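DUF1076 domain-containing protein (Salmonella typhi, PDB 6IAI) acts, as a type III secretion effector, as an E3/E4 ubiquitin ligase that binds K48- and K63-linked diubiquitin, this chain being its N-terminal part. Local coordinates at residues I36-E41 against E109-T114; L46-A51 against N80-S85; L66-S71 against Q102-R107. One frame throughout, in Å; residues are numbered along the deposited sequence.

Contact 1. Residues I36-E41 against E109-T114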
# COMPACT_ATOMS: atom_id res chain seq x y z
N ILE A 36 -9.56 3.18 -4.94
CA ILE A 36 -8.63 2.46 -5.81
C ILE A 36 -9.40 1.38 -6.60
O ILE A 36 -10.31 0.74 -6.08
CB ILE A 36 -7.39 1.90 -5.04
CG1 ILE A 36 -7.79 1.01 -3.83
CG2 ILE A 36 -6.42 3.03 -4.62
CD1 ILE A 36 -6.81 -0.09 -3.45
N ASP A 37 -9.04 1.20 -7.85
CA ASP A 37 -9.61 0.13 -8.66
C ASP A 37 -8.75 -1.10 -8.39
O ASP A 37 -7.87 -1.07 -7.52
CB ASP A 37 -9.56 0.52 -10.17
CG ASP A 37 -10.61 -0.10 -11.09
OD1 ASP A 37 -11.17 -1.17 -10.72
OD2 ASP A 37 -10.84 0.45 -12.19
N LYS A 38 -8.96 -2.18 -9.14
CA LYS A 38 -8.21 -3.41 -9.01
C LYS A 38 -6.75 -3.20 -9.50
O LYS A 38 -6.55 -2.74 -10.62
CB LYS A 38 -8.97 -4.53 -9.77
CG LYS A 38 -8.22 -5.86 -10.01
CD LYS A 38 -7.83 -6.63 -8.72
CE LYS A 38 -7.31 -8.02 -9.01
NZ LYS A 38 -6.20 -8.03 -10.01
N LEU A 39 -5.75 -3.49 -8.64
CA LEU A 39 -4.33 -3.42 -9.01
C LEU A 39 -4.03 -4.60 -9.92
O LEU A 39 -4.77 -5.58 -9.90
CB LEU A 39 -3.39 -3.53 -7.79
CG LEU A 39 -3.46 -2.56 -6.60
CD1 LEU A 39 -2.12 -2.50 -5.90
CD2 LEU A 39 -3.86 -1.17 -7.00
N SER A 40 -2.93 -4.54 -10.70
CA SER A 40 -2.59 -5.68 -11.56
C SER A 40 -2.15 -6.87 -10.70
O SER A 40 -1.82 -6.69 -9.52
CB SER A 40 -1.51 -5.29 -12.58
OG SER A 40 -0.18 -5.39 -12.09
N GLU A 41 -2.14 -8.08 -11.26
CA GLU A 41 -1.70 -9.27 -10.56
C GLU A 41 -0.22 -9.20 -10.21
O GLU A 41 0.17 -9.65 -9.13
CB GLU A 41 -2.02 -10.55 -11.36
CG GLU A 41 -3.51 -10.91 -11.36
CD GLU A 41 -4.16 -11.18 -10.01
OE1 GLU A 41 -5.29 -10.68 -9.78
OE2 GLU A 41 -3.55 -11.90 -9.18
N GLU A 109 -6.56 -4.79 1.08
CA GLU A 109 -6.60 -6.05 1.86
C GLU A 109 -7.38 -7.15 1.14
O GLU A 109 -6.88 -8.26 0.98
CB GLU A 109 -7.17 -5.80 3.26
CG GLU A 109 -6.67 -6.82 4.25
CD GLU A 109 -7.13 -6.57 5.66
OE1 GLU A 109 -6.53 -5.70 6.33
OE2 GLU A 109 -8.12 -7.20 6.08
N ARG A 110 -8.56 -6.79 0.64
CA ARG A 110 -9.43 -7.69 -0.11
C ARG A 110 -8.73 -8.23 -1.34
O ARG A 110 -8.77 -9.42 -1.58
CB ARG A 110 -10.73 -6.94 -0.47
CG ARG A 110 -11.84 -7.82 -1.05
CD ARG A 110 -13.11 -7.01 -1.22
NE ARG A 110 -13.72 -6.64 0.07
CZ ARG A 110 -14.20 -5.43 0.38
NH1 ARG A 110 -14.14 -4.44 -0.51
NH2 ARG A 110 -14.74 -5.21 1.57
N GLN A 111 -8.03 -7.36 -2.10
CA GLN A 111 -7.29 -7.79 -3.30
C GLN A 111 -6.07 -8.67 -2.98
O GLN A 111 -5.78 -9.62 -3.70
CB GLN A 111 -6.87 -6.59 -4.13
CG GLN A 111 -8.03 -5.76 -4.69
CD GLN A 111 -7.47 -4.58 -5.45
OE1 GLN A 111 -6.56 -4.73 -6.29
NE2 GLN A 111 -7.95 -3.38 -5.14
N LEU A 112 -5.36 -8.33 -1.88
CA LEU A 112 -4.19 -9.10 -1.44
C LEU A 112 -4.54 -10.53 -1.02
O LEU A 112 -3.72 -11.43 -1.21
CB LEU A 112 -3.48 -8.39 -0.27
CG LEU A 112 -2.68 -7.13 -0.63
CD1 LEU A 112 -2.20 -6.42 0.60
CD2 LEU A 112 -1.55 -7.43 -1.62
N ASN A 113 -5.74 -10.73 -0.40
CA ASN A 113 -6.18 -12.04 0.09
C ASN A 113 -7.11 -12.79 -0.88
O ASN A 113 -7.41 -13.95 -0.63
CB ASN A 113 -6.79 -11.92 1.47
CG ASN A 113 -5.84 -11.42 2.51
OD1 ASN A 113 -4.87 -12.09 2.90
ND2 ASN A 113 -6.09 -10.23 3.00
N THR A 114 -7.55 -12.15 -1.99
CA THR A 114 -8.33 -12.86 -3.02
C THR A 114 -7.36 -13.35 -4.08
O THR A 114 -7.28 -14.54 -4.34
CB THR A 114 -9.43 -11.99 -3.63
OG1 THR A 114 -8.91 -10.71 -3.94
CG2 THR A 114 -10.62 -11.81 -2.71

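Contact 2. Residues L46-A51 against N80-S85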
# COMPACT_ATOMS: atom_id res chain seq x y z
N LEU A 46 3.98 -8.55 -6.24
CA LEU A 46 5.11 -7.80 -5.71
C LEU A 46 4.84 -7.40 -4.23
O LEU A 46 5.73 -7.56 -3.40
CB LEU A 46 5.40 -6.54 -6.58
CG LEU A 46 6.53 -5.63 -6.08
CD1 LEU A 46 7.91 -6.38 -6.09
CD2 LEU A 46 6.54 -4.32 -6.83
N ILE A 47 3.64 -6.91 -3.90
CA ILE A 47 3.29 -6.53 -2.53
C ILE A 47 3.36 -7.75 -1.60
O ILE A 47 4.03 -7.68 -0.58
CB ILE A 47 1.94 -5.78 -2.42
CG1 ILE A 47 1.95 -4.48 -3.27
CG2 ILE A 47 1.60 -5.48 -0.94
CD1 ILE A 47 0.52 -3.86 -3.53
N ARG A 48 2.72 -8.87 -2.02
CA ARG A 48 2.69 -10.14 -1.29
C ARG A 48 4.09 -10.66 -1.03
O ARG A 48 4.44 -10.85 0.14
CB ARG A 48 1.82 -11.20 -2.04
CG ARG A 48 0.33 -10.86 -2.07
CD ARG A 48 -0.54 -12.01 -2.54
NE ARG A 48 -0.84 -12.09 -3.96
CZ ARG A 48 -2.00 -11.79 -4.55
NH1 ARG A 48 -3.03 -11.40 -3.84
NH2 ARG A 48 -2.14 -11.94 -5.85
N ASP A 49 4.92 -10.83 -2.10
CA ASP A 49 6.31 -11.30 -1.99
C ASP A 49 7.17 -10.42 -1.07
O ASP A 49 7.91 -10.95 -0.25
CB ASP A 49 6.99 -11.43 -3.36
CG ASP A 49 6.45 -12.54 -4.27
OD1 ASP A 49 5.65 -13.39 -3.78
OD2 ASP A 49 6.83 -12.56 -5.47
N THR A 50 7.03 -9.09 -1.19
CA THR A 50 7.80 -8.15 -0.35
C THR A 50 7.39 -8.26 1.12
O THR A 50 8.27 -8.30 1.98
CB THR A 50 7.73 -6.73 -0.92
OG1 THR A 50 8.05 -6.78 -2.31
CG2 THR A 50 8.69 -5.80 -0.26
N ALA A 51 6.07 -8.35 1.40
CA ALA A 51 5.57 -8.50 2.77
C ALA A 51 6.05 -9.84 3.35
O ALA A 51 6.54 -9.87 4.48
CB ALA A 51 4.05 -8.39 2.79
N ASN A 80 0.66 -16.61 4.50
CA ASN A 80 0.16 -15.93 3.31
C ASN A 80 -1.23 -15.35 3.53
O ASN A 80 -2.14 -15.54 2.72
CB ASN A 80 0.23 -16.84 2.07
CG ASN A 80 1.61 -17.40 1.81
OD1 ASN A 80 2.62 -16.96 2.37
ND2 ASN A 80 1.67 -18.44 0.98
N THR A 81 -1.38 -14.63 4.64
CA THR A 81 -2.56 -13.86 5.00
C THR A 81 -2.02 -12.46 5.15
O THR A 81 -0.95 -12.29 5.72
CB THR A 81 -3.28 -14.42 6.25
OG1 THR A 81 -2.42 -14.38 7.40
CG2 THR A 81 -3.78 -15.81 6.05
N PHE A 82 -2.71 -11.46 4.57
CA PHE A 82 -2.21 -10.07 4.59
C PHE A 82 -3.14 -9.11 5.25
O PHE A 82 -4.34 -9.16 5.01
CB PHE A 82 -1.84 -9.61 3.15
CG PHE A 82 -0.99 -10.62 2.41
CD1 PHE A 82 -1.58 -11.68 1.72
CD2 PHE A 82 0.40 -10.56 2.47
CE1 PHE A 82 -0.79 -12.68 1.11
CE2 PHE A 82 1.19 -11.55 1.85
CZ PHE A 82 0.59 -12.60 1.18
N LYS A 83 -2.57 -8.22 6.06
CA LYS A 83 -3.25 -7.15 6.78
C LYS A 83 -2.81 -5.79 6.24
O LYS A 83 -1.63 -5.54 6.03
CB LYS A 83 -2.95 -7.23 8.30
CG LYS A 83 -4.00 -6.55 9.18
CD LYS A 83 -5.35 -7.34 9.26
CE LYS A 83 -6.55 -6.47 9.58
NZ LYS A 83 -7.82 -7.04 9.04
N VAL A 84 -3.79 -4.88 6.06
CA VAL A 84 -3.58 -3.51 5.60
C VAL A 84 -4.08 -2.56 6.66
O VAL A 84 -5.22 -2.66 7.09
CB VAL A 84 -4.19 -3.20 4.19
CG1 VAL A 84 -3.89 -1.77 3.75
CG2 VAL A 84 -3.69 -4.20 3.14
N SER A 85 -3.20 -1.65 7.08
CA SER A 85 -3.50 -0.56 8.02
C SER A 85 -2.88 0.73 7.48
O SER A 85 -2.32 0.73 6.39
CB SER A 85 -2.98 -0.89 9.43
OG SER A 85 -1.60 -1.22 9.48

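Contact 3. Residues L66-S71 against Q102-R107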
# COMPACT_ATOMS: atom_id res chain seq x y z
N LEU A 66 -1.48 8.39 -0.97
CA LEU A 66 -1.63 7.89 0.39
C LEU A 66 -0.73 6.69 0.66
O LEU A 66 -0.40 5.94 -0.26
CB LEU A 66 -3.11 7.59 0.74
CG LEU A 66 -4.10 8.78 0.68
CD1 LEU A 66 -5.54 8.29 0.62
CD2 LEU A 66 -3.87 9.78 1.84
N LEU A 67 -0.31 6.54 1.93
CA LEU A 67 0.55 5.46 2.42
C LEU A 67 -0.26 4.44 3.18
O LEU A 67 -1.05 4.81 4.05
CB LEU A 67 1.67 5.97 3.36
CG LEU A 67 2.60 7.05 2.88
CD1 LEU A 67 3.74 7.25 3.88
CD2 LEU A 67 3.12 6.75 1.48
N TYR A 68 0.03 3.16 2.90
CA TYR A 68 -0.59 1.98 3.50
C TYR A 68 0.49 1.10 4.09
O TYR A 68 1.58 1.02 3.55
CB TYR A 68 -1.40 1.22 2.44
CG TYR A 68 -2.44 2.11 1.79
CD1 TYR A 68 -2.11 2.95 0.73
CD2 TYR A 68 -3.74 2.19 2.30
CE1 TYR A 68 -3.04 3.83 0.18
CE2 TYR A 68 -4.69 3.04 1.75
CZ TYR A 68 -4.34 3.86 0.68
OH TYR A 68 -5.25 4.72 0.14
N GLU A 69 0.21 0.48 5.23
CA GLU A 69 1.11 -0.45 5.90
C GLU A 69 0.62 -1.84 5.64
O GLU A 69 -0.57 -2.09 5.80
CB GLU A 69 1.16 -0.17 7.39
CG GLU A 69 1.65 1.24 7.70
CD GLU A 69 1.52 1.71 9.14
OE1 GLU A 69 0.55 1.31 9.83
OE2 GLU A 69 2.34 2.58 9.53
N VAL A 70 1.48 -2.71 5.11
CA VAL A 70 1.08 -4.08 4.82
C VAL A 70 2.06 -5.08 5.44
O VAL A 70 3.27 -4.87 5.46
CB VAL A 70 0.72 -4.39 3.33
CG1 VAL A 70 0.65 -3.18 2.40
CG2 VAL A 70 1.42 -5.59 2.73
N SER A 71 1.50 -6.16 5.99
CA SER A 71 2.25 -7.26 6.57
C SER A 71 1.60 -8.56 6.24
O SER A 71 0.40 -8.59 5.99
CB SER A 71 2.42 -7.11 8.08
OG SER A 71 1.29 -6.56 8.74
N GLN A 102 -9.36 4.69 4.66
CA GLN A 102 -9.93 3.46 5.23
C GLN A 102 -10.55 2.53 4.18
O GLN A 102 -10.31 1.32 4.20
CB GLN A 102 -10.94 3.79 6.35
CG GLN A 102 -11.52 2.59 7.11
CD GLN A 102 -10.49 1.83 7.91
OE1 GLN A 102 -9.89 0.86 7.44
NE2 GLN A 102 -10.25 2.27 9.14
N GLY A 103 -11.32 3.11 3.27
CA GLY A 103 -11.97 2.39 2.18
C GLY A 103 -10.99 1.75 1.23
O GLY A 103 -11.21 0.62 0.77
N ASN A 104 -9.91 2.48 0.93
CA ASN A 104 -8.83 2.01 0.06
C ASN A 104 -8.04 0.90 0.76
O ASN A 104 -7.69 -0.10 0.13
CB ASN A 104 -7.92 3.15 -0.32
CG ASN A 104 -8.48 4.09 -1.34
OD1 ASN A 104 -9.30 3.71 -2.18
ND2 ASN A 104 -8.01 5.30 -1.32
N ALA A 105 -7.82 1.06 2.09
CA ALA A 105 -7.13 0.08 2.92
C ALA A 105 -7.88 -1.26 2.90
O ALA A 105 -7.24 -2.29 2.68
CB ALA A 105 -6.97 0.61 4.34
N ILE A 106 -9.25 -1.22 2.99
CA ILE A 106 -10.15 -2.38 2.92
C ILE A 106 -9.98 -3.07 1.57
O ILE A 106 -9.85 -4.29 1.50
CB ILE A 106 -11.66 -1.99 3.15
CG1 ILE A 106 -11.98 -1.47 4.58
CG2 ILE A 106 -12.60 -3.12 2.78
CD1 ILE A 106 -11.54 -2.29 5.75
N ARG A 107 -10.02 -2.28 0.49
CA ARG A 107 -9.93 -2.76 -0.90
C ARG A 107 -8.61 -3.41 -1.18
O ARG A 107 -8.58 -4.51 -1.76
CB ARG A 107 -10.20 -1.62 -1.88
CG ARG A 107 -11.68 -1.29 -2.02
CD ARG A 107 -11.90 0.08 -2.60
NE ARG A 107 -13.28 0.51 -2.42
CZ ARG A 107 -14.23 0.39 -3.34
NH1 ARG A 107 -13.94 -0.12 -4.54
NH2 ARG A 107 -15.46 0.79 -3.08

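Contact 1. Residues I36-E41 against E109-T114
Q111 reaches from the C-terminal end of helix 91-113 to the extended loop 36-41 and engages its backbone with both ends of its amide. L39 N donates to Q111 OE1 at 2.8 Å with an N-H...O angle of 162°, approaching somewhat tilted from the carbonyl plane of the amide. Beside it, Q111 NE2 makes a weak hydrogen bond to D37 O (3.3 Å). The backbone groups used are the C=O before K38 and the N-H after it, the same pair that a residue in a neighbouring parallel strand would take, so one side chain stands in for a strand partner, and the pair of bonds, one of them weak, favours one rotation of its amide. The chain of Q111 is extended beyond CG (chi2 178°), which carries the amide from the helix to the loop backbone. Apolar carbons flank it. K38 crosses the amide obliquely, its CD 3.3 Å from Q111 OE1, while I36 CD1 lies 3.9 Å from Q111 NE2 at the other end.

The second shell holds the loop in shape. K38, bent at chi2 and chi4, folds back along its own backbone, where NZ donates to L39 O at 2.8 Å almost in line with that carbonyl and forms a salt bridge with E41 OE1, also at 2.8 Å. D37 OD1 accepts from K38 N (2.9 Å), and S40 is the N-cap of the next helix, its OG accepting from D43 N.

The contact is partly buried. The side chain of L39 packs on I47 of helix 41-53, L63 of strand 59-63 and L108 of helix 91-113, and K38 and Q111 both touch L44, so the loop leading into helix 41-53 is tied to the end of helix 91-113 beside the sheet.

Contact 2. Residues L46-A51 against N80-S85
R48 of helix 41-53 lays its aliphatic part over one face of the F82 ring, a CH-pi contact that joins the helix to the segment 80-85, which includes strand 83-85, an outermost strand of the mixed sheet. The two side chains cross at about a right angle. CG of R48 stands 4.0 Å from the centroid of the F82 ring and 22° off its normal, displaced toward the rim, while R48 CB approaches F82 CZ and R48 CD approaches F82 CE1, each at 3.7 Å. Three successive methylenes thus run across the far end of the ring. The guanidinium does not stack: its plane is turned 52° from that of the ring. A bend at chi3 (-92°) swings it off toward polar partners, and NH1 bonds to L112 O near the end of helix 91-113, while NE forms a salt bridge with E45.

At the ring's edge, near its plane, sits the methyl of A51, one helical turn on from R48. F82 is therefore met from two directions by the same helix, and it also touches L112 of helix 91-113. Its backbone N bonds to N113 OD1, which ties this segment to that helix as well. The touching atoms are mostly carbons and the contact is buried; between A51 CB and F82 CD2 the distance is 4.3 Å.

Contact 3. Residues L66-S71 against Q102-R107
Strand 66-71 and helix 102-107 run 9.7 Å apart at the closest approach of their axes, with 41° between their N-to-C directions, and come nearest at Y68 and A105. Y68 carries most of the contact. Its CB points at the helix, and the ring, with CG anti to the carbonyl carbon (chi1 -57°), extends along the helix surface from A105 to N104. The near end of the ring meets A105, Y68 CD2 lying 4.1 Å from A105 CB. Farther out, Y68 CE2 comes within 3.7 Å of A105 N, an oblique approach to the helix backbone. The phenol end arrives at N104. There N104 ND2 gives a weak hydrogen bond to Y68 OH (3.2 Å), and the amide is turned 68° from the ring plane rather than lying flat against it. On the neighbouring inward position of the strand, L66 CD1 approaches N104 ND2 at 4.3 Å, so that the amide has an apolar neighbour beside the phenol.

Other parts of the helix and sheet complete the setting. W101, one turn before A105, meets the Y68 ring edge-to-face and also bonds through NE1 to L67 O on the strand, while L108 and L63 touch Y68 as well. V70, the next inward residue, turns instead to I47 and A51 of helix 41-53, and the two helices thereby share one face of the sheet.

N104 brings an amide into this largely apolar layer. Its stronger bond leads away from the strand: OD1 accepts from I36 N, leaving the amide NH2 for the phenol. With both ends of the amide engaged, its flip is set by the I36 bond, and the hydroxyl of a buried tyrosine gains a donor, though a weakly placed one.

Contacts 2 and 3 are buried and contact 1 only partly so, and the chemistry follows: contact 1 rests on side-chain-to-backbone hydrogen bonds, contact 2 on CH-pi packing, and contact 3 on a tyrosine spread over a helix with one weak polar bond. Helix 91-113 serves contacts 1 and 3 directly and reaches contact 2 from its C-terminal end. Helix 41-53 follows the loop of contact 1 and supplies one side of contact 2. Strands 66-71 and 83-85 are antiparallel neighbours, so contacts 2 and 3 bring both helices against adjoining strands, and I47 touching V70 is one of the places where they meet. Along the chain, both lie within the loop closed by contact 1.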